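Local structure of Mlr3007 protein (Mesorhizobium loti, 3QQM) at residues K97-R102 against Q136-L141; F16-T21 against L75-N80; V165-R170 against E191-S196. The protein probably transfers the amino group between leucine, isoleucine or valine and 2-oxoglutarate, as a class-IV aminotransferase dependent on pyridoxal 5'-phosphate. One frame throughout, in Å; residues are numbered along the deposited sequence.

Contact 1: residues K97-R102 against Q136-L141; sequences KVWILR and QADEVL. With EDO (1,2-ethanediol), chain B; EDO (1,2-ethanediol), chain T.
The carboxylate of D138 closes onto the start of strand 99-103, where the backbone N of I100 gives OD2 a nearly straight bond of 2.8 Å. This is a parallel pairing inside a six-stranded mixed sheet, strand 99-103 running beside 139-143, with L101 bridging E139 and R102 bridging V140. D138 CG lies anti to its carbonyl carbon (chi1 -65°), which sets the carboxylate beside I100 N; OD2 uses its anti lone pair, away from OD1. A water accepts a hydrogen bond from K97 NZ and donates to V98 O and D138 OD2, while a 1,2-ethanediol hydroxyl joins K97 NZ to D138 OD1; the two charged groups are bridged rather than in direct contact, NZ and OD1 being 4.5 Å apart. D138 CB makes a CH-pi contact over one face of the W99 indole, 3.6 Å from the centroid of the five-membered ring. I100 O accepts D138 N at 2.8 Å and, weakly, E139 N. L141 N binds R102 O at 2.9 Å, whereas R102 N reaches E139 O only weakly. On the L101 side of the sheet CD2 packs on E139 CB, and the E139 carboxylate turns away to T155, T153 and I154 N. On the other side R102 CG lies 3.4 Å from A137 CB and 3.3 Å from Q136 O; beyond it the chain bends, and NH1 returns to Q136 O in a weak hydrogen bond.

Contact 2: residues F16-T21 against L75-N80; sequences FELIET and LALARN. With EDO (1,2-ethanediol), chain Q.
I19 and A76 meet where the two strands are most tightly packed: I19 CD1 presses to 3.3 Å from A76 CB, closer than carbon atoms usually come. I19 CG1 stands anti to the carbonyl carbon (chi1 -60°), and the second torsion, also near -60°, carries CD1 across to the alanine methyl. To each side of this non-hydrogen-bonded pair lies a hydrogen-bonded one. L18 and L77 exchange two bonds, each 2.8 Å between N and O, and E20 and L75 likewise exchange two, E20 N to L75 O at 2.9 Å and L75 N to E20 O at 2.8 Å. Strands 17-25 and 71-78 are thus antiparallel neighbours in the middle of a four-stranded sheet, flanked by 29-30 and 83-89. The face carrying L18, E20, L75 and L77 is covered in part by helix 33-47, whose L40 touches L18, E20 and L75; E20 turns its carboxylate to R39 and H36.

The contact is looser toward F16 and R79. Here a water spans the gap, donating to F16 O at 2.7 Å and accepting from R79 N. The R79 guanidinium comes obliquely to the F16 ring, R79 NH2 3.9 Å from F16 CZ, at most a weak cation-pi attraction; D15 holds R79 in a salt bridge. On the I19 face, the extended E17 chain brings OE1 alongside A76 CB and to a 1,2-ethanediol, probably from the crystallisation liquor, whose O2 donates to E17 OE1 at 3.0 Å.

Contact 3: residues V165-R170 against E191-S196; sequences VLATPR and EEAIYS
The phenol oxygen of Y195 donates to A167 O at 2.8 Å, rising to it from above the carbonyl plane, 38° out. Y195 CG sits in the crowded position between backbone N and carbonyl carbon (chi1 50°), and the ring meets the A167 carbonyl with its edge. A167 CB packs against Y195 CE2, and P169 CD comes within 3.3 Å of Y195 OH. V157 and A159 of strand 156-160 also touch the tyrosine side chain.

The backbones form a two-stranded parallel sheet, the strands of a beta-alpha-beta unit whose intervening helix is 179-186. Four bonds zip it together: E191 N to L166 O, T168 N to E191 O, A193 N to T168 O, and R170 N to A193 O, the last at 2.8 Å. Beside the backbone ladder, A167 CB and A193 CB touch at 3.9 Å.

At the entry, V165 CG1 lies across the E191 side chain at about a right angle, 3.5 Å from E191 CD. At the exit the aliphatic part of R170 crosses E192, R170 CG standing 3.6 Å from E192 OE1, but the charged ends part company: E192 OE2 pairs with R181 and R170 NH2 with D172. I194 CD1 rests over the centre of the R170 guanidinium, 4.0 Å above its plane.

The three contacts follow one another in series along the chain, contact 2 first. Contact 2 belongs to the four-stranded antiparallel sheet and lies on the opposite side of the chain's centre from the other two, its centre 27 Å from that of contact 1 and 28 Å from that of contact 3. Contacts 1 and 3 are closer, with centres 19 Å and nearest atoms about 7 Å apart, but do not touch; strand 156-160, an outer strand of contact 1's sheet, packs against Y195 of contact 3. K118, which carries the pyridoxal phosphate as a Schiff base, lies in the sequence between the two segments of contact 1; two residues on, S120 hydrogen-bonds to E17 of contact 2.

Contact 1: residues K97-R102 against Q136-L141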
loop_
_atom_site.group_PDB
_atom_site.type_symbol
_atom_site.label_atom_id
_atom_site.label_comp_id
_atom_site.label_asym_id
_atom_site.label_seq_id
_atom_site.Cartn_x
_atom_site.Cartn_y
_atom_site.Cartn_z
ATOM N N LYS A 97 17.673 5.348 7.120
ATOM C CA LYS A 97 17.517 4.233 6.198
ATOM C C LYS A 97 17.007 4.679 4.834
ATOM O O LYS A 97 16.029 5.408 4.750
ATOM C CB LYS A 97 16.553 3.204 6.789
ATOM C CG LYS A 97 16.392 1.917 5.987
ATOM C CD LYS A 97 17.686 1.106 5.892
ATOM C CE LYS A 97 17.475 -0.180 5.104
ATOM N NZ LYS A 97 18.725 -0.952 4.878
ATOM N N VAL A 98 17.710 4.265 3.772
ATOM C CA VAL A 98 17.304 4.558 2.403
ATOM C C VAL A 98 17.071 3.230 1.703
ATOM O O VAL A 98 17.942 2.382 1.681
ATOM C CB VAL A 98 18.361 5.368 1.622
ATOM C CG1 VAL A 98 17.931 5.537 0.145
ATOM C CG2 VAL A 98 18.588 6.734 2.274
ATOM N N TRP A 99 15.866 3.042 1.183
ATOM C CA TRP A 99 15.483 1.831 0.448
ATOM C C TRP A 99 15.939 1.856 -1.010
ATOM O O TRP A 99 15.772 2.871 -1.703
ATOM C CB TRP A 99 13.957 1.671 0.495
ATOM C CG TRP A 99 13.458 0.884 1.645
ATOM C CD1 TRP A 99 14.084 0.679 2.845
ATOM C CD2 TRP A 99 12.143 0.364 1.797
ATOM N NE1 TRP A 99 13.297 -0.065 3.668
ATOM C CE2 TRP A 99 12.083 -0.250 3.066
ATOM C CE3 TRP A 99 11.032 0.300 0.965
ATOM C CZ2 TRP A 99 10.965 -0.910 3.515
ATOM C CZ3 TRP A 99 9.925 -0.353 1.405
ATOM C CH2 TRP A 99 9.892 -0.959 2.676
ATOM N N ILE A 100 16.521 0.734 -1.448
ATOM C CA ILE A 100 16.990 0.566 -2.806
ATOM C C ILE A 100 15.839 0.024 -3.628
ATOM O O ILE A 100 15.200 -0.953 -3.226
ATOM C CB ILE A 100 18.146 -0.455 -2.896
ATOM C CG1 ILE A 100 19.321 -0.059 -1.988
ATOM C CG2 ILE A 100 18.619 -0.598 -4.351
ATOM C CD1 ILE A 100 20.455 -1.073 -2.002
ATOM N N LEU A 101 15.570 0.654 -4.770
ATOM C CA LEU A 101 14.486 0.217 -5.651
ATOM C C LEU A 101 15.027 -0.345 -6.928
ATOM O O LEU A 101 16.058 0.113 -7.411
ATOM C CB LEU A 101 13.583 1.400 -6.026
ATOM C CG LEU A 101 13.041 2.208 -4.874
ATOM C CD1 LEU A 101 12.235 3.366 -5.403
ATOM C CD2 LEU A 101 12.201 1.334 -3.969
ATOM N N ARG A 102 14.297 -1.310 -7.490
ATOM C CA ARG A 102 14.616 -1.914 -8.779
ATOM C C ARG A 102 13.292 -2.076 -9.553
ATOM O O ARG A 102 12.201 -2.140 -8.946
ATOM C CB ARG A 102 15.274 -3.286 -8.631
ATOM C CG ARG A 102 16.507 -3.328 -7.760
ATOM C CD ARG A 102 17.663 -2.643 -8.364
ATOM N NE ARG A 102 18.196 -3.424 -9.483
ATOM C CZ ARG A 102 19.200 -4.302 -9.389
ATOM N NH1 ARG A 102 19.811 -4.538 -8.224
ATOM N NH2 ARG A 102 19.588 -4.948 -10.471
ATOM N N GLN A 136 19.179 -6.923 -3.089
ATOM C CA GLN A 136 19.161 -6.277 -4.407
ATOM C C GLN A 136 18.120 -5.139 -4.450
ATOM O O GLN A 136 18.293 -4.164 -5.162
ATOM C CB GLN A 136 18.860 -7.303 -5.507
ATOM C CG GLN A 136 19.927 -8.363 -5.705
ATOM C CD GLN A 136 19.532 -9.448 -6.745
ATOM O OE1 GLN A 136 18.430 -9.992 -6.720
ATOM N NE2 GLN A 136 20.470 -9.789 -7.622
ATOM N N ALA A 137 17.034 -5.295 -3.688
ATOM C CA ALA A 137 15.980 -4.290 -3.631
ATOM C C ALA A 137 15.137 -4.406 -2.365
ATOM O O ALA A 137 14.639 -5.470 -2.022
ATOM C CB ALA A 137 15.078 -4.397 -4.877
ATOM N N ASP A 138 15.009 -3.306 -1.660
ATOM C CA ASP A 138 14.178 -3.254 -0.467
ATOM C C ASP A 138 12.730 -3.202 -0.946
ATOM O O ASP A 138 11.815 -3.736 -0.278
ATOM C CB ASP A 138 14.545 -2.043 0.358
ATOM C CG ASP A 138 15.955 -2.135 0.907
ATOM O OD1 ASP A 138 16.175 -2.994 1.811
ATOM O OD2 ASP A 138 16.823 -1.344 0.466
ATOM N N GLU A 139 12.535 -2.612 -2.141
ATOM C CA GLU A 139 11.216 -2.525 -2.768
ATOM C C GLU A 139 11.358 -2.626 -4.287
ATOM O O GLU A 139 12.321 -2.160 -4.867
ATOM C CB GLU A 139 10.496 -1.234 -2.338
ATOM C CG GLU A 139 9.126 -0.927 -2.988
ATOM C CD GLU A 139 8.052 -2.005 -2.741
ATOM O OE1 GLU A 139 8.315 -3.193 -2.994
ATOM O OE2 GLU A 139 6.900 -1.634 -2.397
ATOM N N VAL A 140 10.359 -3.234 -4.912
ATOM C CA VAL A 140 10.337 -3.467 -6.327
ATOM C C VAL A 140 9.209 -2.688 -6.948
ATOM O O VAL A 140 8.063 -2.783 -6.495
ATOM C CB VAL A 140 10.126 -4.991 -6.590
ATOM C CG1 VAL A 140 10.052 -5.309 -8.086
ATOM C CG2 VAL A 140 11.224 -5.763 -5.942
ATOM N N LEU A 141 9.514 -1.924 -7.993
ATOM C CA LEU A 141 8.499 -1.163 -8.678
ATOM C C LEU A 141 7.989 -1.927 -9.896
ATOM O O LEU A 141 8.721 -2.726 -10.499
ATOM C CB LEU A 141 9.032 0.195 -9.139
ATOM C CG LEU A 141 9.684 1.123 -8.105
ATOM C CD1 LEU A 141 10.021 2.483 -8.749
ATOM C CD2 LEU A 141 8.779 1.299 -6.874
HETATM C C1 EDO B . 19.430 -4.157 3.240
HETATM O O1 EDO B . 18.349 -3.215 3.175
HETATM C C2 EDO B . 19.788 -4.661 1.843
HETATM O O2 EDO B . 19.860 -3.583 0.890
HETATM C C1 EDO T . 8.251 -6.259 1.026
HETATM O O1 EDO T . 8.760 -7.594 1.044
HETATM C C2 EDO T . 9.340 -5.303 0.540
HETATM O O2 EDO T . 9.289 -5.131 -0.874
HETATM O O HOH W 1 18.923 -0.216 1.837
#

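Contact 2: residues F16-T21 against L75-N80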
loop_
_atom_site.group_PDB
_atom_site.type_symbol
_atom_site.label_atom_id
_atom_site.label_comp_id
_atom_site.label_asym_id
_atom_site.label_seq_id
_atom_site.Cartn_x
_atom_site.Cartn_y
_atom_site.Cartn_z
ATOM N N PHE A 16 -10.941 -13.937 -3.076
ATOM C CA PHE A 16 -10.000 -13.076 -2.359
ATOM C C PHE A 16 -10.638 -12.406 -1.132
ATOM O O PHE A 16 -11.832 -12.473 -0.939
ATOM C CB PHE A 16 -9.442 -12.024 -3.300
ATOM C CG PHE A 16 -10.479 -11.162 -3.882
ATOM C CD1 PHE A 16 -10.927 -10.041 -3.195
ATOM C CD2 PHE A 16 -11.045 -11.473 -5.122
ATOM C CE1 PHE A 16 -11.912 -9.253 -3.725
ATOM C CE2 PHE A 16 -12.025 -10.675 -5.670
ATOM C CZ PHE A 16 -12.460 -9.565 -4.988
ATOM N N GLU A 17 -9.801 -11.779 -0.322
ATOM C CA GLU A 17 -10.223 -11.075 0.855
ATOM C C GLU A 17 -9.762 -9.643 0.742
ATOM O O GLU A 17 -8.832 -9.348 -0.001
ATOM C CB GLU A 17 -9.596 -11.689 2.117
ATOM C CG GLU A 17 -9.964 -13.141 2.321
ATOM C CD GLU A 17 -9.318 -13.781 3.548
ATOM O OE1 GLU A 17 -8.746 -13.071 4.386
ATOM O OE2 GLU A 17 -9.414 -15.008 3.675
ATOM N N LEU A 18 -10.455 -8.744 1.427
ATOM C CA LEU A 18 -10.051 -7.343 1.470
ATOM C C LEU A 18 -9.111 -7.211 2.652
ATOM O O LEU A 18 -9.324 -7.828 3.697
ATOM C CB LEU A 18 -11.253 -6.408 1.610
ATOM C CG LEU A 18 -12.121 -6.394 0.352
ATOM C CD1 LEU A 18 -13.435 -5.651 0.571
ATOM C CD2 LEU A 18 -11.324 -5.782 -0.834
ATOM N N ILE A 19 -8.090 -6.392 2.484
ATOM C CA ILE A 19 -7.063 -6.204 3.481
ATOM C C ILE A 19 -6.765 -4.729 3.788
ATOM O O ILE A 19 -6.831 -3.855 2.908
ATOM C CB ILE A 19 -5.750 -6.866 2.955
ATOM C CG1 ILE A 19 -5.959 -8.368 2.716
ATOM C CG2 ILE A 19 -4.571 -6.656 3.910
ATOM C CD1 ILE A 19 -6.338 -9.121 3.972
ATOM N N GLU A 20 -6.444 -4.465 5.046
ATOM C CA GLU A 20 -6.033 -3.127 5.517
ATOM C C GLU A 20 -4.892 -3.351 6.504
ATOM O O GLU A 20 -5.012 -4.171 7.422
ATOM C CB GLU A 20 -7.171 -2.346 6.192
ATOM C CG GLU A 20 -8.289 -1.916 5.265
ATOM C CD GLU A 20 -7.859 -0.856 4.252
ATOM O OE1 GLU A 20 -6.887 -0.088 4.543
ATOM O OE2 GLU A 20 -8.500 -0.771 3.181
ATOM N N THR A 21 -3.787 -2.628 6.286
ATOM C CA THR A 21 -2.618 -2.713 7.122
ATOM C C THR A 21 -2.384 -1.320 7.671
ATOM O O THR A 21 -2.085 -0.379 6.921
ATOM C CB THR A 21 -1.410 -3.225 6.331
ATOM O OG1 THR A 21 -1.730 -4.503 5.785
ATOM C CG2 THR A 21 -0.173 -3.342 7.222
ATOM N N LEU A 75 -5.968 -6.120 9.139
ATOM C CA LEU A 75 -7.415 -6.383 9.160
ATOM C C LEU A 75 -7.772 -7.051 7.847
ATOM O O LEU A 75 -7.348 -6.573 6.804
ATOM C CB LEU A 75 -8.185 -5.084 9.281
ATOM C CG LEU A 75 -9.702 -5.179 9.385
ATOM C CD1 LEU A 75 -10.128 -5.913 10.666
ATOM C CD2 LEU A 75 -10.331 -3.761 9.310
ATOM N N ALA A 76 -8.525 -8.156 7.893
ATOM C CA ALA A 76 -8.922 -8.883 6.679
ATOM C C ALA A 76 -10.406 -9.219 6.698
ATOM O O ALA A 76 -10.952 -9.570 7.730
ATOM C CB ALA A 76 -8.100 -10.157 6.504
ATOM N N LEU A 77 -11.034 -9.113 5.529
ATOM C CA LEU A 77 -12.451 -9.392 5.363
ATOM C C LEU A 77 -12.717 -10.352 4.196
ATOM O O LEU A 77 -12.265 -10.129 3.071
ATOM C CB LEU A 77 -13.178 -8.083 5.094
ATOM C CG LEU A 77 -14.689 -8.122 4.915
ATOM C CD1 LEU A 77 -15.386 -8.506 6.237
ATOM C CD2 LEU A 77 -15.169 -6.763 4.390
ATOM N N ALA A 78 -13.458 -11.409 4.475
ATOM C CA ALA A 78 -13.857 -12.380 3.470
ATOM C C ALA A 78 -15.262 -12.002 2.976
ATOM O O ALA A 78 -16.032 -11.351 3.706
ATOM C CB ALA A 78 -13.847 -13.805 4.032
ATOM N N ARG A 79 -15.572 -12.403 1.742
ATOM C CA ARG A 79 -16.850 -12.113 1.107
ATOM C C ARG A 79 -18.068 -12.521 1.964
ATOM O O ARG A 79 -19.116 -11.882 1.889
ATOM C CB ARG A 79 -16.904 -12.799 -0.258
ATOM C CG ARG A 79 -18.182 -12.562 -1.067
ATOM C CD ARG A 79 -18.152 -13.358 -2.353
ATOM N NE ARG A 79 -16.930 -13.088 -3.110
ATOM C CZ ARG A 79 -16.751 -12.040 -3.923
ATOM N NH1 ARG A 79 -17.711 -11.123 -4.085
ATOM N NH2 ARG A 79 -15.597 -11.887 -4.564
ATOM N N ASN A 80 -17.931 -13.563 2.774
ATOM C CA ASN A 80 -19.032 -13.970 3.634
ATOM C C ASN A 80 -19.165 -13.112 4.910
ATOM O O ASN A 80 -20.048 -13.371 5.746
ATOM C CB ASN A 80 -18.951 -15.473 3.981
ATOM C CG ASN A 80 -17.641 -15.873 4.708
ATOM O OD1 ASN A 80 -16.901 -15.040 5.264
ATOM N ND2 ASN A 80 -17.369 -17.166 4.700
HETATM C C1 EDO Q . -11.650 -14.282 7.148
HETATM O O1 EDO Q . -10.870 -15.339 6.591
HETATM C C2 EDO Q . -10.882 -12.955 7.132
HETATM O O2 EDO Q . -9.473 -13.115 7.302
HETATM O O HOH W 2 -13.487 -14.073 0.374
#

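Contact 3: residues V165-R170 against E191-S196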
loop_
_atom_site.group_PDB
_atom_site.type_symbol
_atom_site.label_atom_id
_atom_site.label_comp_id
_atom_site.label_asym_id
_atom_site.label_seq_id
_atom_site.Cartn_x
_atom_site.Cartn_y
_atom_site.Cartn_z
ATOM N N VAL A 165 7.151 19.280 -4.967
ATOM C CA VAL A 165 5.902 18.557 -5.057
ATOM C C VAL A 165 6.204 17.069 -5.238
ATOM O O VAL A 165 7.117 16.717 -5.966
ATOM C CB VAL A 165 5.034 19.081 -6.213
ATOM C CG1 VAL A 165 3.828 18.175 -6.428
ATOM C CG2 VAL A 165 4.596 20.512 -5.934
ATOM N N LEU A 166 5.479 16.217 -4.515
ATOM C CA LEU A 166 5.648 14.775 -4.608
ATOM C C LEU A 166 4.755 14.227 -5.749
ATOM O O LEU A 166 3.555 14.036 -5.586
ATOM C CB LEU A 166 5.330 14.120 -3.258
ATOM C CG LEU A 166 6.306 14.538 -2.106
ATOM C CD1 LEU A 166 5.743 14.150 -0.726
ATOM C CD2 LEU A 166 7.725 13.992 -2.276
ATOM N N ALA A 167 5.355 14.039 -6.917
ATOM C CA ALA A 167 4.650 13.543 -8.100
ATOM C C ALA A 167 4.454 12.063 -7.906
ATOM O O ALA A 167 5.414 11.352 -7.683
ATOM C CB ALA A 167 5.458 13.842 -9.388
ATOM N N THR A 168 3.204 11.622 -7.937
ATOM C CA THR A 168 2.849 10.225 -7.729
ATOM C C THR A 168 2.003 9.759 -8.917
ATOM O O THR A 168 1.183 10.537 -9.425
ATOM C CB THR A 168 2.065 10.067 -6.404
ATOM O OG1 THR A 168 2.020 8.694 -6.032
ATOM C CG2 THR A 168 0.628 10.638 -6.511
ATOM N N PRO A 169 2.203 8.505 -9.380
ATOM C CA PRO A 169 1.466 8.043 -10.535
ATOM C C PRO A 169 -0.067 8.222 -10.448
ATOM O O PRO A 169 -0.689 7.915 -9.424
ATOM C CB PRO A 169 1.852 6.575 -10.610
ATOM C CG PRO A 169 3.202 6.536 -10.098
ATOM C CD PRO A 169 3.190 7.493 -8.960
ATOM N N ARG A 170 -0.635 8.707 -11.548
ATOM C CA ARG A 170 -2.069 8.936 -11.677
ATOM C C ARG A 170 -2.754 7.600 -11.597
ATOM O O ARG A 170 -2.282 6.624 -12.149
ATOM C CB ARG A 170 -2.373 9.648 -12.999
ATOM C CG ARG A 170 -3.674 10.370 -13.018
ATOM C CD ARG A 170 -3.799 11.302 -14.223
ATOM N NE ARG A 170 -4.081 10.580 -15.454
ATOM C CZ ARG A 170 -4.152 11.145 -16.657
ATOM N NH1 ARG A 170 -3.875 12.433 -16.824
ATOM N NH2 ARG A 170 -4.456 10.402 -17.708
ATOM N N GLU A 191 0.955 15.276 -6.017
ATOM C CA GLU A 191 0.149 15.575 -7.195
ATOM C C GLU A 191 0.234 14.408 -8.148
ATOM O O GLU A 191 1.245 13.724 -8.210
ATOM C CB GLU A 191 0.613 16.829 -7.913
ATOM C CG GLU A 191 0.263 18.117 -7.198
ATOM C CD GLU A 191 0.854 19.347 -7.866
ATOM O OE1 GLU A 191 1.429 19.214 -8.986
ATOM O OE2 GLU A 191 0.742 20.459 -7.258
ATOM N N GLU A 192 -0.848 14.174 -8.872
ATOM C CA GLU A 192 -0.871 13.097 -9.820
ATOM C C GLU A 192 0.009 13.414 -11.025
ATOM O O GLU A 192 0.164 14.577 -11.429
ATOM C CB GLU A 192 -2.302 12.719 -10.224
ATOM C CG GLU A 192 -3.028 11.911 -9.115
ATOM C CD GLU A 192 -4.343 11.327 -9.586
ATOM O OE1 GLU A 192 -5.098 12.081 -10.208
ATOM O OE2 GLU A 192 -4.612 10.116 -9.327
ATOM N N ALA A 193 0.636 12.380 -11.551
ATOM C CA ALA A 193 1.524 12.547 -12.692
ATOM C C ALA A 193 1.792 11.204 -13.354
ATOM O O ALA A 193 1.373 10.191 -12.872
ATOM C CB ALA A 193 2.849 13.229 -12.251
ATOM N N ILE A 194 2.475 11.243 -14.486
ATOM C CA ILE A 194 2.808 10.058 -15.257
ATOM C C ILE A 194 4.301 10.093 -15.559
ATOM O O ILE A 194 4.840 11.112 -15.987
ATOM C CB ILE A 194 2.046 10.036 -16.572
ATOM C CG1 ILE A 194 0.544 10.165 -16.321
ATOM C CG2 ILE A 194 2.335 8.761 -17.335
ATOM C CD1 ILE A 194 -0.282 10.345 -17.629
ATOM N N TYR A 195 4.973 8.987 -15.311
ATOM C CA TYR A 195 6.399 8.906 -15.581
ATOM C C TYR A 195 6.890 7.458 -15.652
ATOM O O TYR A 195 6.266 6.551 -15.119
ATOM C CB TYR A 195 7.206 9.737 -14.557
ATOM C CG TYR A 195 6.880 9.496 -13.087
ATOM C CD1 TYR A 195 7.300 8.352 -12.428
ATOM C CD2 TYR A 195 6.245 10.458 -12.343
ATOM C CE1 TYR A 195 7.025 8.164 -11.067
ATOM C CE2 TYR A 195 6.005 10.290 -10.975
ATOM C CZ TYR A 195 6.375 9.146 -10.357
ATOM O OH TYR A 195 6.089 8.998 -9.014
ATOM N N SER A 196 8.005 7.274 -16.339
ATOM C CA SER A 196 8.630 5.979 -16.526
ATOM C C SER A 196 9.769 5.785 -15.555
ATOM O O SER A 196 10.128 6.696 -14.826
ATOM C CB SER A 196 9.234 5.907 -17.920
ATOM O OG SER A 196 10.287 6.820 -18.010
#